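Local coordinates for esterase family protein (Staphylococcus aureus, PDB 7L0A), which probably hydrolyses S-formylglutathione to formate and glutathione, acting as a serine esterase of the esterase D family, at residues 67-72 with 249-254; 106-111 with 143-148; 160-165 with 172-177; 218-223 with 233-238. All coordinates share one frame; numbering follows the deposited sequence.

Interaction 1. Residues 67-72 with 249-254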
# COMPACT_ATOMS: atom_id res chain seq x y z
N THR B 67 17.17 -6.76 -9.04
CA THR B 67 16.62 -7.29 -10.28
C THR B 67 15.83 -6.18 -10.95
O THR B 67 15.62 -5.11 -10.36
CB THR B 67 15.72 -8.52 -10.08
OG1 THR B 67 14.43 -8.09 -9.62
CG2 THR B 67 16.30 -9.50 -9.10
N SER B 68 15.35 -6.44 -12.16
CA SER B 68 14.38 -5.57 -12.80
C SER B 68 12.97 -6.13 -12.73
O SER B 68 12.18 -5.97 -13.66
CB SER B 68 14.78 -5.30 -14.25
OG SER B 68 15.99 -4.58 -14.36
N ILE B 69 12.60 -6.80 -11.62
CA ILE B 69 11.31 -7.46 -11.56
C ILE B 69 10.15 -6.52 -11.89
O ILE B 69 9.19 -6.93 -12.56
CB ILE B 69 11.12 -8.13 -10.19
CG1 ILE B 69 9.83 -8.98 -10.21
CG2 ILE B 69 11.12 -7.18 -9.07
CD1 ILE B 69 9.56 -9.66 -8.93
N GLU B 70 10.19 -5.27 -11.44
CA GLU B 70 9.06 -4.40 -11.72
C GLU B 70 8.86 -4.20 -13.23
O GLU B 70 7.73 -4.15 -13.72
CB GLU B 70 9.20 -3.04 -11.03
CG GLU B 70 7.97 -2.18 -11.33
CD GLU B 70 7.93 -0.85 -10.59
OE1 GLU B 70 8.61 -0.73 -9.54
OE2 GLU B 70 7.20 0.06 -11.04
N ARG B 71 9.96 -4.08 -13.98
CA ARG B 71 9.87 -3.95 -15.43
C ARG B 71 9.23 -5.19 -16.05
O ARG B 71 8.42 -5.08 -16.98
CB ARG B 71 11.28 -3.68 -15.99
CG ARG B 71 11.34 -3.52 -17.48
CD ARG B 71 12.57 -2.77 -17.90
NE ARG B 71 13.83 -3.30 -17.38
CZ ARG B 71 14.51 -4.32 -17.90
NH1 ARG B 71 14.05 -4.96 -18.96
NH2 ARG B 71 15.66 -4.70 -17.36
N TYR B 72 9.57 -6.38 -15.55
CA TYR B 72 8.98 -7.60 -16.08
C TYR B 72 7.50 -7.67 -15.75
O TYR B 72 6.66 -8.02 -16.60
CB TYR B 72 9.71 -8.82 -15.54
CG TYR B 72 11.23 -8.77 -15.59
CD1 TYR B 72 11.91 -8.11 -16.61
CD2 TYR B 72 11.99 -9.37 -14.58
CE1 TYR B 72 13.29 -8.04 -16.64
CE2 TYR B 72 13.36 -9.32 -14.60
CZ TYR B 72 14.02 -8.66 -15.63
OH TYR B 72 15.39 -8.61 -15.67
N GLN B 249 17.52 -13.10 -14.03
CA GLN B 249 17.20 -13.84 -15.24
C GLN B 249 16.07 -14.83 -15.03
O GLN B 249 15.18 -14.99 -15.88
CB GLN B 249 18.43 -14.60 -15.73
CG GLN B 249 19.64 -13.76 -16.08
CD GLN B 249 20.86 -14.62 -16.38
OE1 GLN B 249 21.85 -14.58 -15.64
NE2 GLN B 249 20.79 -15.40 -17.45
N ALA B 250 16.12 -15.55 -13.90
CA ALA B 250 15.16 -16.60 -13.63
C ALA B 250 13.77 -16.04 -13.37
O ALA B 250 12.77 -16.60 -13.82
CB ALA B 250 15.62 -17.44 -12.44
N ILE B 251 13.68 -14.91 -12.66
CA ILE B 251 12.36 -14.36 -12.37
C ILE B 251 11.75 -13.73 -13.62
O ILE B 251 10.52 -13.74 -13.77
CB ILE B 251 12.42 -13.38 -11.19
CG1 ILE B 251 11.05 -13.18 -10.53
CG2 ILE B 251 12.99 -12.04 -11.55
CD1 ILE B 251 10.50 -14.44 -9.82
N LYS B 252 12.58 -13.21 -14.53
CA LYS B 252 12.03 -12.77 -15.80
C LYS B 252 11.38 -13.92 -16.55
O LYS B 252 10.26 -13.81 -17.05
CB LYS B 252 13.12 -12.11 -16.65
CG LYS B 252 12.69 -11.65 -18.04
CD LYS B 252 13.91 -11.19 -18.83
CE LYS B 252 13.59 -10.95 -20.31
NZ LYS B 252 12.61 -9.85 -20.46
N ARG B 253 12.08 -15.06 -16.64
CA ARG B 253 11.53 -16.24 -17.29
C ARG B 253 10.30 -16.75 -16.58
O ARG B 253 9.29 -17.10 -17.22
CB ARG B 253 12.61 -17.32 -17.38
CG ARG B 253 12.12 -18.70 -17.66
CD ARG B 253 11.63 -18.86 -19.09
NE ARG B 253 11.02 -20.18 -19.26
CZ ARG B 253 9.83 -20.40 -19.81
NH1 ARG B 253 9.11 -19.39 -20.27
NH2 ARG B 253 9.38 -21.64 -19.90
N ALA B 254 10.35 -16.77 -15.24
CA ALA B 254 9.24 -17.26 -14.45
C ALA B 254 7.97 -16.43 -14.67
O ALA B 254 6.88 -16.99 -14.77
CB ALA B 254 9.62 -17.26 -12.98
O HOH W 1 15.12 -7.57 -20.33

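Interaction 2. Residues 106-111 with 143-148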
# COMPACT_ATOMS: atom_id res chain seq x y z
N VAL B 106 -0.25 -12.41 5.04
CA VAL B 106 0.04 -11.41 4.01
C VAL B 106 -0.89 -11.62 2.82
O VAL B 106 -1.49 -10.67 2.30
CB VAL B 106 1.52 -11.45 3.59
CG1 VAL B 106 1.75 -10.53 2.42
CG2 VAL B 106 2.42 -11.05 4.75
N TYR B 107 -1.02 -12.87 2.39
CA TYR B 107 -1.91 -13.21 1.29
C TYR B 107 -3.31 -12.69 1.55
O TYR B 107 -3.91 -11.99 0.71
CB TYR B 107 -1.92 -14.73 1.06
CG TYR B 107 -2.81 -15.14 -0.10
CD1 TYR B 107 -4.20 -15.20 0.04
CD2 TYR B 107 -2.27 -15.45 -1.34
CE1 TYR B 107 -5.01 -15.53 -1.06
CE2 TYR B 107 -3.07 -15.81 -2.42
CZ TYR B 107 -4.43 -15.84 -2.28
OH TYR B 107 -5.24 -16.16 -3.36
N ASP B 108 -3.86 -13.01 2.73
CA ASP B 108 -5.23 -12.63 3.03
C ASP B 108 -5.37 -11.11 3.08
O ASP B 108 -6.32 -10.56 2.51
CB ASP B 108 -5.66 -13.27 4.35
CG ASP B 108 -5.95 -14.76 4.23
OD1 ASP B 108 -6.01 -15.29 3.09
OD2 ASP B 108 -6.13 -15.40 5.29
N TYR B 109 -4.44 -10.43 3.76
CA TYR B 109 -4.52 -8.98 3.94
C TYR B 109 -4.49 -8.25 2.60
O TYR B 109 -5.34 -7.39 2.31
CB TYR B 109 -3.36 -8.54 4.85
CG TYR B 109 -3.23 -7.08 5.20
CD1 TYR B 109 -4.33 -6.31 5.59
CD2 TYR B 109 -1.99 -6.48 5.19
CE1 TYR B 109 -4.19 -4.99 5.92
CE2 TYR B 109 -1.84 -5.15 5.51
CZ TYR B 109 -2.95 -4.41 5.90
OH TYR B 109 -2.79 -3.08 6.24
N VAL B 110 -3.53 -8.60 1.73
CA VAL B 110 -3.42 -7.83 0.49
C VAL B 110 -4.58 -8.14 -0.44
O VAL B 110 -4.97 -7.28 -1.24
CB VAL B 110 -2.07 -8.05 -0.20
CG1 VAL B 110 -0.94 -7.57 0.73
CG2 VAL B 110 -1.85 -9.47 -0.69
N HIS B 111 -5.14 -9.35 -0.39
CA HIS B 111 -6.30 -9.65 -1.22
C HIS B 111 -7.57 -9.00 -0.68
O HIS B 111 -8.48 -8.73 -1.46
CB HIS B 111 -6.52 -11.15 -1.39
CG HIS B 111 -5.53 -11.79 -2.33
ND1 HIS B 111 -4.25 -12.14 -1.94
CD2 HIS B 111 -5.66 -12.19 -3.61
CE1 HIS B 111 -3.63 -12.71 -2.96
NE2 HIS B 111 -4.47 -12.76 -3.98
N GLY B 143 -2.20 -25.96 -2.20
CA GLY B 143 -2.34 -26.19 -3.63
C GLY B 143 -3.63 -25.70 -4.24
O GLY B 143 -3.69 -25.49 -5.46
N ASP B 144 -4.69 -25.55 -3.44
CA ASP B 144 -5.96 -25.01 -3.91
C ASP B 144 -5.95 -23.49 -3.99
O ASP B 144 -6.92 -22.90 -4.48
CB ASP B 144 -7.11 -25.49 -3.01
CG ASP B 144 -6.96 -25.04 -1.57
OD1 ASP B 144 -5.85 -24.65 -1.16
OD2 ASP B 144 -7.97 -25.10 -0.84
N LYS B 145 -4.88 -22.85 -3.55
CA LYS B 145 -4.75 -21.40 -3.56
C LYS B 145 -3.92 -20.89 -4.72
O LYS B 145 -4.19 -19.79 -5.23
CB LYS B 145 -4.11 -20.96 -2.23
CG LYS B 145 -4.16 -19.49 -1.88
CD LYS B 145 -3.80 -19.30 -0.39
CE LYS B 145 -4.97 -18.74 0.43
NZ LYS B 145 -5.59 -19.69 1.37
N PHE B 146 -2.94 -21.65 -5.18
CA PHE B 146 -2.01 -21.19 -6.20
C PHE B 146 -2.05 -22.13 -7.39
O PHE B 146 -1.95 -23.35 -7.24
CB PHE B 146 -0.58 -21.15 -5.66
CG PHE B 146 -0.41 -20.26 -4.46
CD1 PHE B 146 -0.35 -18.89 -4.60
CD2 PHE B 146 -0.33 -20.81 -3.19
CE1 PHE B 146 -0.21 -18.09 -3.51
CE2 PHE B 146 -0.18 -20.01 -2.08
CZ PHE B 146 -0.10 -18.63 -2.25
N ALA B 147 -2.18 -21.55 -8.59
CA ALA B 147 -2.22 -22.35 -9.80
C ALA B 147 -0.83 -22.78 -10.24
O ALA B 147 -0.69 -23.81 -10.92
CB ALA B 147 -2.88 -21.57 -10.93
N LYS B 148 0.18 -22.00 -9.89
CA LYS B 148 1.54 -22.19 -10.38
C LYS B 148 2.49 -21.79 -9.27
O LYS B 148 2.22 -20.83 -8.53
CB LYS B 148 1.84 -21.38 -11.63
CG LYS B 148 0.89 -21.69 -12.78
CD LYS B 148 1.24 -20.86 -14.01
CE LYS B 148 0.16 -21.03 -15.07
NZ LYS B 148 0.64 -20.59 -16.41
O HOH W 2 -6.46 -18.35 -4.99

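Interaction 3. Residues 160-165 with 172-177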
# COMPACT_ATOMS: atom_id res chain seq x y z
N ASN B 160 20.45 -29.03 4.09
CA ASN B 160 20.72 -27.72 3.50
C ASN B 160 20.63 -26.61 4.54
O ASN B 160 21.24 -25.54 4.37
CB ASN B 160 19.74 -27.37 2.38
CG ASN B 160 19.81 -28.28 1.20
OD1 ASN B 160 18.84 -28.36 0.44
ND2 ASN B 160 20.96 -28.92 0.97
N LEU B 161 19.81 -26.81 5.58
CA LEU B 161 19.48 -25.73 6.50
C LEU B 161 20.70 -25.26 7.27
O LEU B 161 20.77 -24.10 7.69
CB LEU B 161 18.40 -26.18 7.49
CG LEU B 161 17.02 -26.50 6.93
CD1 LEU B 161 16.19 -27.24 7.97
CD2 LEU B 161 16.30 -25.23 6.52
N MET B 162 21.65 -26.15 7.51
CA MET B 162 22.83 -25.79 8.27
C MET B 162 23.84 -24.99 7.46
O MET B 162 24.78 -24.46 8.05
CB MET B 162 23.45 -27.07 8.84
CG MET B 162 22.47 -27.88 9.66
SD MET B 162 22.11 -27.04 11.21
CE MET B 162 23.68 -27.36 12.06
N ASP B 163 23.66 -24.89 6.15
CA ASP B 163 24.59 -24.18 5.29
C ASP B 163 24.21 -22.73 5.07
O ASP B 163 24.91 -22.02 4.34
CB ASP B 163 24.69 -24.86 3.92
CG ASP B 163 25.46 -26.16 3.96
OD1 ASP B 163 25.93 -26.54 5.06
OD2 ASP B 163 25.61 -26.81 2.90
N LEU B 164 23.13 -22.27 5.69
CA LEU B 164 22.54 -20.98 5.34
C LEU B 164 22.95 -19.89 6.32
O LEU B 164 23.54 -20.14 7.38
CB LEU B 164 21.01 -21.11 5.30
CG LEU B 164 20.52 -22.25 4.40
CD1 LEU B 164 18.99 -22.33 4.47
CD2 LEU B 164 20.97 -22.07 2.95
N GLU B 165 22.59 -18.64 5.96
CA GLU B 165 23.06 -17.44 6.65
C GLU B 165 22.17 -17.01 7.80
O GLU B 165 21.91 -15.81 8.00
CB GLU B 165 23.19 -16.31 5.63
CG GLU B 165 24.24 -16.56 4.56
CD GLU B 165 25.61 -16.83 5.15
OE1 GLU B 165 25.97 -16.18 6.15
OE2 GLU B 165 26.32 -17.72 4.62
N GLU B 172 20.34 -21.04 16.40
CA GLU B 172 20.24 -21.90 17.57
C GLU B 172 18.98 -22.74 17.53
O GLU B 172 18.98 -23.91 17.97
CB GLU B 172 20.29 -21.07 18.84
CG GLU B 172 20.45 -21.86 20.12
CD GLU B 172 21.83 -22.44 20.25
OE1 GLU B 172 22.76 -21.98 19.52
OE2 GLU B 172 22.00 -23.35 21.09
N ALA B 173 17.87 -22.17 17.03
CA ALA B 173 16.63 -22.93 16.89
C ALA B 173 16.75 -23.97 15.79
O ALA B 173 16.21 -25.09 15.93
CB ALA B 173 15.45 -21.99 16.61
N ILE B 174 17.45 -23.64 14.70
CA ILE B 174 17.65 -24.60 13.61
C ILE B 174 18.49 -25.78 14.11
O ILE B 174 18.11 -26.94 13.91
CB ILE B 174 18.32 -23.91 12.40
CG1 ILE B 174 17.40 -22.86 11.76
CG2 ILE B 174 18.73 -24.94 11.32
CD1 ILE B 174 16.07 -23.39 11.27
N ILE B 175 19.62 -25.52 14.76
CA ILE B 175 20.45 -26.61 15.29
C ILE B 175 19.63 -27.45 16.25
O ILE B 175 19.68 -28.69 16.23
CB ILE B 175 21.70 -26.06 15.98
CG1 ILE B 175 22.67 -25.43 14.98
CG2 ILE B 175 22.46 -27.19 16.67
CD1 ILE B 175 23.79 -24.61 15.62
N GLY B 176 18.87 -26.79 17.14
CA GLY B 176 18.19 -27.49 18.22
C GLY B 176 17.01 -28.34 17.78
O GLY B 176 16.61 -29.26 18.51
N ASN B 177 16.49 -28.09 16.59
CA ASN B 177 15.35 -28.82 16.07
C ASN B 177 15.68 -29.59 14.80
O ASN B 177 14.78 -30.20 14.21
CB ASN B 177 14.19 -27.85 15.81
CG ASN B 177 13.60 -27.30 17.09
OD1 ASN B 177 12.91 -28.01 17.81
ND2 ASN B 177 13.91 -26.05 17.41

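Interaction 4. Residues 218-223 with 233-238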
# COMPACT_ATOMS: atom_id res chain seq x y z
N ASP B 218 21.21 -31.08 -5.00
CA ASP B 218 20.01 -31.38 -4.22
C ASP B 218 18.75 -31.03 -5.01
O ASP B 218 17.71 -31.67 -4.85
CB ASP B 218 20.07 -30.67 -2.87
CG ASP B 218 21.15 -31.26 -1.95
OD1 ASP B 218 21.35 -32.49 -1.98
OD2 ASP B 218 21.79 -30.51 -1.20
N ASN B 219 18.83 -30.02 -5.87
CA ASN B 219 17.72 -29.74 -6.79
C ASN B 219 17.50 -30.89 -7.76
O ASN B 219 16.36 -31.29 -8.02
CB ASN B 219 18.01 -28.43 -7.53
CG ASN B 219 17.45 -27.22 -6.83
OD1 ASN B 219 16.64 -26.50 -7.38
ND2 ASN B 219 17.87 -27.01 -5.60
N LEU B 220 18.59 -31.45 -8.33
CA LEU B 220 18.44 -32.58 -9.22
C LEU B 220 17.84 -33.78 -8.49
O LEU B 220 17.04 -34.53 -9.05
CB LEU B 220 19.78 -32.97 -9.83
CG LEU B 220 20.40 -31.92 -10.76
CD1 LEU B 220 21.73 -32.50 -11.29
CD2 LEU B 220 19.50 -31.53 -11.91
N ASP B 221 18.26 -34.00 -7.24
CA ASP B 221 17.71 -35.12 -6.49
C ASP B 221 16.21 -34.96 -6.29
O ASP B 221 15.45 -35.93 -6.37
CB ASP B 221 18.40 -35.22 -5.13
CG ASP B 221 19.82 -35.74 -5.23
OD1 ASP B 221 20.22 -36.23 -6.32
OD2 ASP B 221 20.53 -35.65 -4.21
N PHE B 222 15.77 -33.74 -6.02
CA PHE B 222 14.36 -33.49 -5.80
C PHE B 222 13.55 -33.75 -7.06
O PHE B 222 12.51 -34.41 -7.01
CB PHE B 222 14.13 -32.06 -5.32
CG PHE B 222 12.74 -31.77 -4.87
CD1 PHE B 222 12.27 -32.27 -3.66
CD2 PHE B 222 11.86 -31.05 -5.67
CE1 PHE B 222 10.97 -32.03 -3.24
CE2 PHE B 222 10.57 -30.80 -5.25
CZ PHE B 222 10.11 -31.30 -4.04
N ILE B 223 14.00 -33.21 -8.21
CA ILE B 223 13.21 -33.42 -9.42
C ILE B 223 13.26 -34.88 -9.86
O ILE B 223 12.32 -35.37 -10.49
CB ILE B 223 13.65 -32.50 -10.57
CG1 ILE B 223 15.08 -32.78 -11.02
CG2 ILE B 223 13.50 -31.06 -10.14
CD1 ILE B 223 15.51 -31.91 -12.21
N TYR B 233 6.35 -31.56 -13.64
CA TYR B 233 7.09 -30.34 -13.43
C TYR B 233 7.86 -29.99 -14.69
O TYR B 233 8.04 -30.83 -15.58
CB TYR B 233 8.08 -30.47 -12.26
CG TYR B 233 9.16 -31.47 -12.59
CD1 TYR B 233 8.96 -32.83 -12.38
CD2 TYR B 233 10.39 -31.08 -13.12
CE1 TYR B 233 9.92 -33.74 -12.70
CE2 TYR B 233 11.36 -32.00 -13.44
CZ TYR B 233 11.11 -33.34 -13.22
OH TYR B 233 12.08 -34.30 -13.53
N GLN B 234 8.31 -28.75 -14.74
CA GLN B 234 9.32 -28.30 -15.69
C GLN B 234 10.55 -27.90 -14.90
O GLN B 234 10.43 -27.23 -13.86
CB GLN B 234 8.84 -27.12 -16.52
CG GLN B 234 7.75 -27.51 -17.47
CD GLN B 234 7.12 -26.31 -18.13
OE1 GLN B 234 5.96 -25.99 -17.86
NE2 GLN B 234 7.88 -25.62 -18.97
N PHE B 235 11.72 -28.30 -15.38
CA PHE B 235 12.98 -27.88 -14.78
C PHE B 235 13.85 -27.16 -15.79
O PHE B 235 14.05 -27.66 -16.90
CB PHE B 235 13.76 -29.07 -14.23
CG PHE B 235 15.06 -28.72 -13.59
CD1 PHE B 235 15.08 -28.15 -12.34
CD2 PHE B 235 16.26 -28.99 -14.20
CE1 PHE B 235 16.28 -27.83 -11.70
CE2 PHE B 235 17.46 -28.70 -13.57
CZ PHE B 235 17.47 -28.12 -12.32
N GLU B 236 14.38 -26.00 -15.40
CA GLU B 236 15.23 -25.20 -16.28
C GLU B 236 16.51 -24.88 -15.52
O GLU B 236 16.46 -24.40 -14.39
CB GLU B 236 14.49 -23.97 -16.77
CG GLU B 236 13.39 -24.36 -17.74
CD GLU B 236 12.55 -23.23 -18.28
OE1 GLU B 236 13.01 -22.07 -18.25
OE2 GLU B 236 11.43 -23.52 -18.75
N ASP B 237 17.64 -25.23 -16.11
CA ASP B 237 18.93 -24.90 -15.54
C ASP B 237 19.76 -24.24 -16.62
O ASP B 237 19.33 -24.03 -17.75
CB ASP B 237 19.61 -26.13 -14.94
CG ASP B 237 19.89 -27.23 -15.96
OD1 ASP B 237 19.66 -26.99 -17.17
OD2 ASP B 237 20.32 -28.32 -15.53
N GLY B 238 20.97 -23.90 -16.24
CA GLY B 238 21.85 -23.14 -17.10
C GLY B 238 22.96 -22.63 -16.23
O GLY B 238 23.02 -22.91 -15.02

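Interaction 1. Residues 67-72 with 249-254
The aliphatic part of Lys252 crosses one face of the Tyr72 ring at about a right angle. Its CB makes the CH-pi contact, 3.6 Å from the centroid of the Tyr72 ring and 16° off the normal, while CD continues over the rim to lie 3.9 Å from Tyr72 CE1. The lysine chain is nearly straight from the backbone outward, with CG opposite the backbone N (chi1 178°), until a bend at chi4 (63°) turns NZ aside. Ser68 O lies over the centre of the opposite face of the tyrosine. Asp248 OD1 holds the phenol end in place, being hydrogen-bonded both to Tyr72 OH and to the backbone N of Ser68. In this alpha/beta-hydrolase fold the contact joins helix 69-75 to the C-terminal helix 244-259, and Ile69 and Ile251 both rest on Leu52 of the strand 49-53. Ile251 uses its two branches separately: CG2 meets the edge of the Tyr72 ring at CE2, 4.1 Å away, and CG1 packs against Ile69 CD1 at 4.1 Å. Thr67 OG1 accepts from Ile69 N at 3.0 Å in an ST turn. A water accepts from Arg71 NH1 and weakly from Lys252 NZ.

Interaction 2. Residues 106-111 with 143-148
Tyr107 leaves its helix with CG opposite the backbone N (chi1 -179°), which carries the ring out toward Lys145, and the lysine meets it with a chain kinked at chi3 (-115°) and bent again at chi4, which turns NZ away. The bend at chi3 swings CE over one face of the ring, where Lys145 CE is 3.9 Å from the centroid of Tyr107 in a CH-pi contact; Lys145 CG, nearer the backbone, already lies by the phenol end, 3.7 Å from Tyr107 CZ. The ammonium group is too distant for more than a weak cation-pi attraction; NZ is hydrogen-bonded to Gln142 OE1, and Asp108 OD1, 4.7 Å from Lys145 NZ, may add some long-range attraction. His111 covers the opposite face of the tyrosine with CE1. It is held there by a bond from His111 ND1 to Tyr107 O of 2.7 Å, so this carbonyl accepts from both ND1 and the backbone N of His111, which approach from opposite faces of its plane. The contact ties helix 99-113 to the loop between helix 130-141 and strand 148-152, at the start of strand 123-128, the end of that strand remote from the nucleophile elbow. Tyr107 touches Asn123 there and Phe146 touches Ile125. The Phe146 ring is almost perpendicular to that of Tyr107 (85°), yet the pair meets obliquely, with Phe146 CE1 3.8 Å from Tyr107 CE2. A water links Tyr107 OH, at 3.0 Å, to the carbonyl of the loop, donating to Lys145 O at 2.7 Å. Farther round the helix, Tyr109 stacks on Phe38 of the second subunit.

Interaction 3. Residues 160-165 with 172-177
This is a small, wholly apolar packing contact between the turn at 160-163, closed by a bond from Asp163 N to Asn160 O, and helix 168-177, within the long excursion that separates strand 148-152 from strand 204-210. Alpha/beta hydrolases commonly carry their cap at this point of the fold, and the position agrees: the side chain of Leu161 is about 9 Å from that of Ser129, the predicted nucleophile, and about 8 Å from a bound magnesium ion. Ile174 supplies the central group. Its CG2 methyl, placed opposite the backbone N, is 4.0 Å from Leu161 CB and equally 4.0 Å from Met162 SD. Met162 does not extend but bends at chi2 (-71°), bringing SD to Ile174, and again at chi3 (-73°), turning CE to Ile175. The Met162 and Ile175 side chains cross at about a right angle, with Met162 CE 3.6 Å from Ile175 CG1. Both of these outer residues also touch a crystal neighbour, so their conformations may owe something to the lattice. Leu161 has further cover from Met130 of helix 130-141, and Ile174 from Ala91 of helix 88-91. Leu161 O accepts from Trp166 NE1, and the side chain of Asn177 turns back over its own helix, ND2 donating to Ala173 O at 2.9 Å. With only methyl, methylene and sulfur surfaces meeting, the contact rests on dispersion and burial and imposes little directional preference.

Interaction 4. Residues 218-223 with 233-238
The hydroxyl of Tyr233 is hydrogen-bonded to Ser227 OG and also lies 3.2 Å from Ile223 O, bringing the phenol up against the backbone of the helix. The ring reaches this place with CG between its own backbone N and carbonyl carbon (chi1 65°). Its CE2 side meets the stem of the isoleucine, Tyr233 CE2 being 3.7 Å from Ile223 CB. Ile223 adopts a similarly crowded position for CG1 (chi1 64°), which directs CD1 toward the strand and over a face of Phe235. There CD1 is 3.6 Å from the centroid of the Phe235 ring and 18° off the normal, a CH-pi contact that falls closest to Phe235 CG, at 3.5 Å. Helix 216-228 here covers strand 234-238, the two closing a beta-alpha-beta crossover that begins with strand 204-210; Asp213, the predicted acid of the charge relay, lies in the connection ahead of the helix. One turn before Ile223, Leu220 touches the far end of the phenylalanine, its CD2 3.9 Å from Phe235 CE2, the side chains crossing at about a right angle. Within 233-238, Phe235 CB lies at the edge of the Tyr233 ring, in its plane.

Interaction 1 is the most buried of the four, whereas interactions 2, 3 and 4 are partly buried. Interactions 1, 2 and 4 pack elements around the central sheet and rely on aromatic rings covered by aliphatic carbon, lysine chains in the first two and isoleucine in the last. Interaction 3, farthest from the centre of the chain, lies in the excursion over the predicted active site and has no ring. Two polar bonds join contacts: a salt bridge of 2.9 Å from Arg253 NE to Glu236 OE1 ties interaction 1 to interaction 4, and a probable hydrogen bond of 2.8 Å from Asn160 ND2 to Asp218 OD2 ties 3 to 4. Interaction 2 touches none of the others.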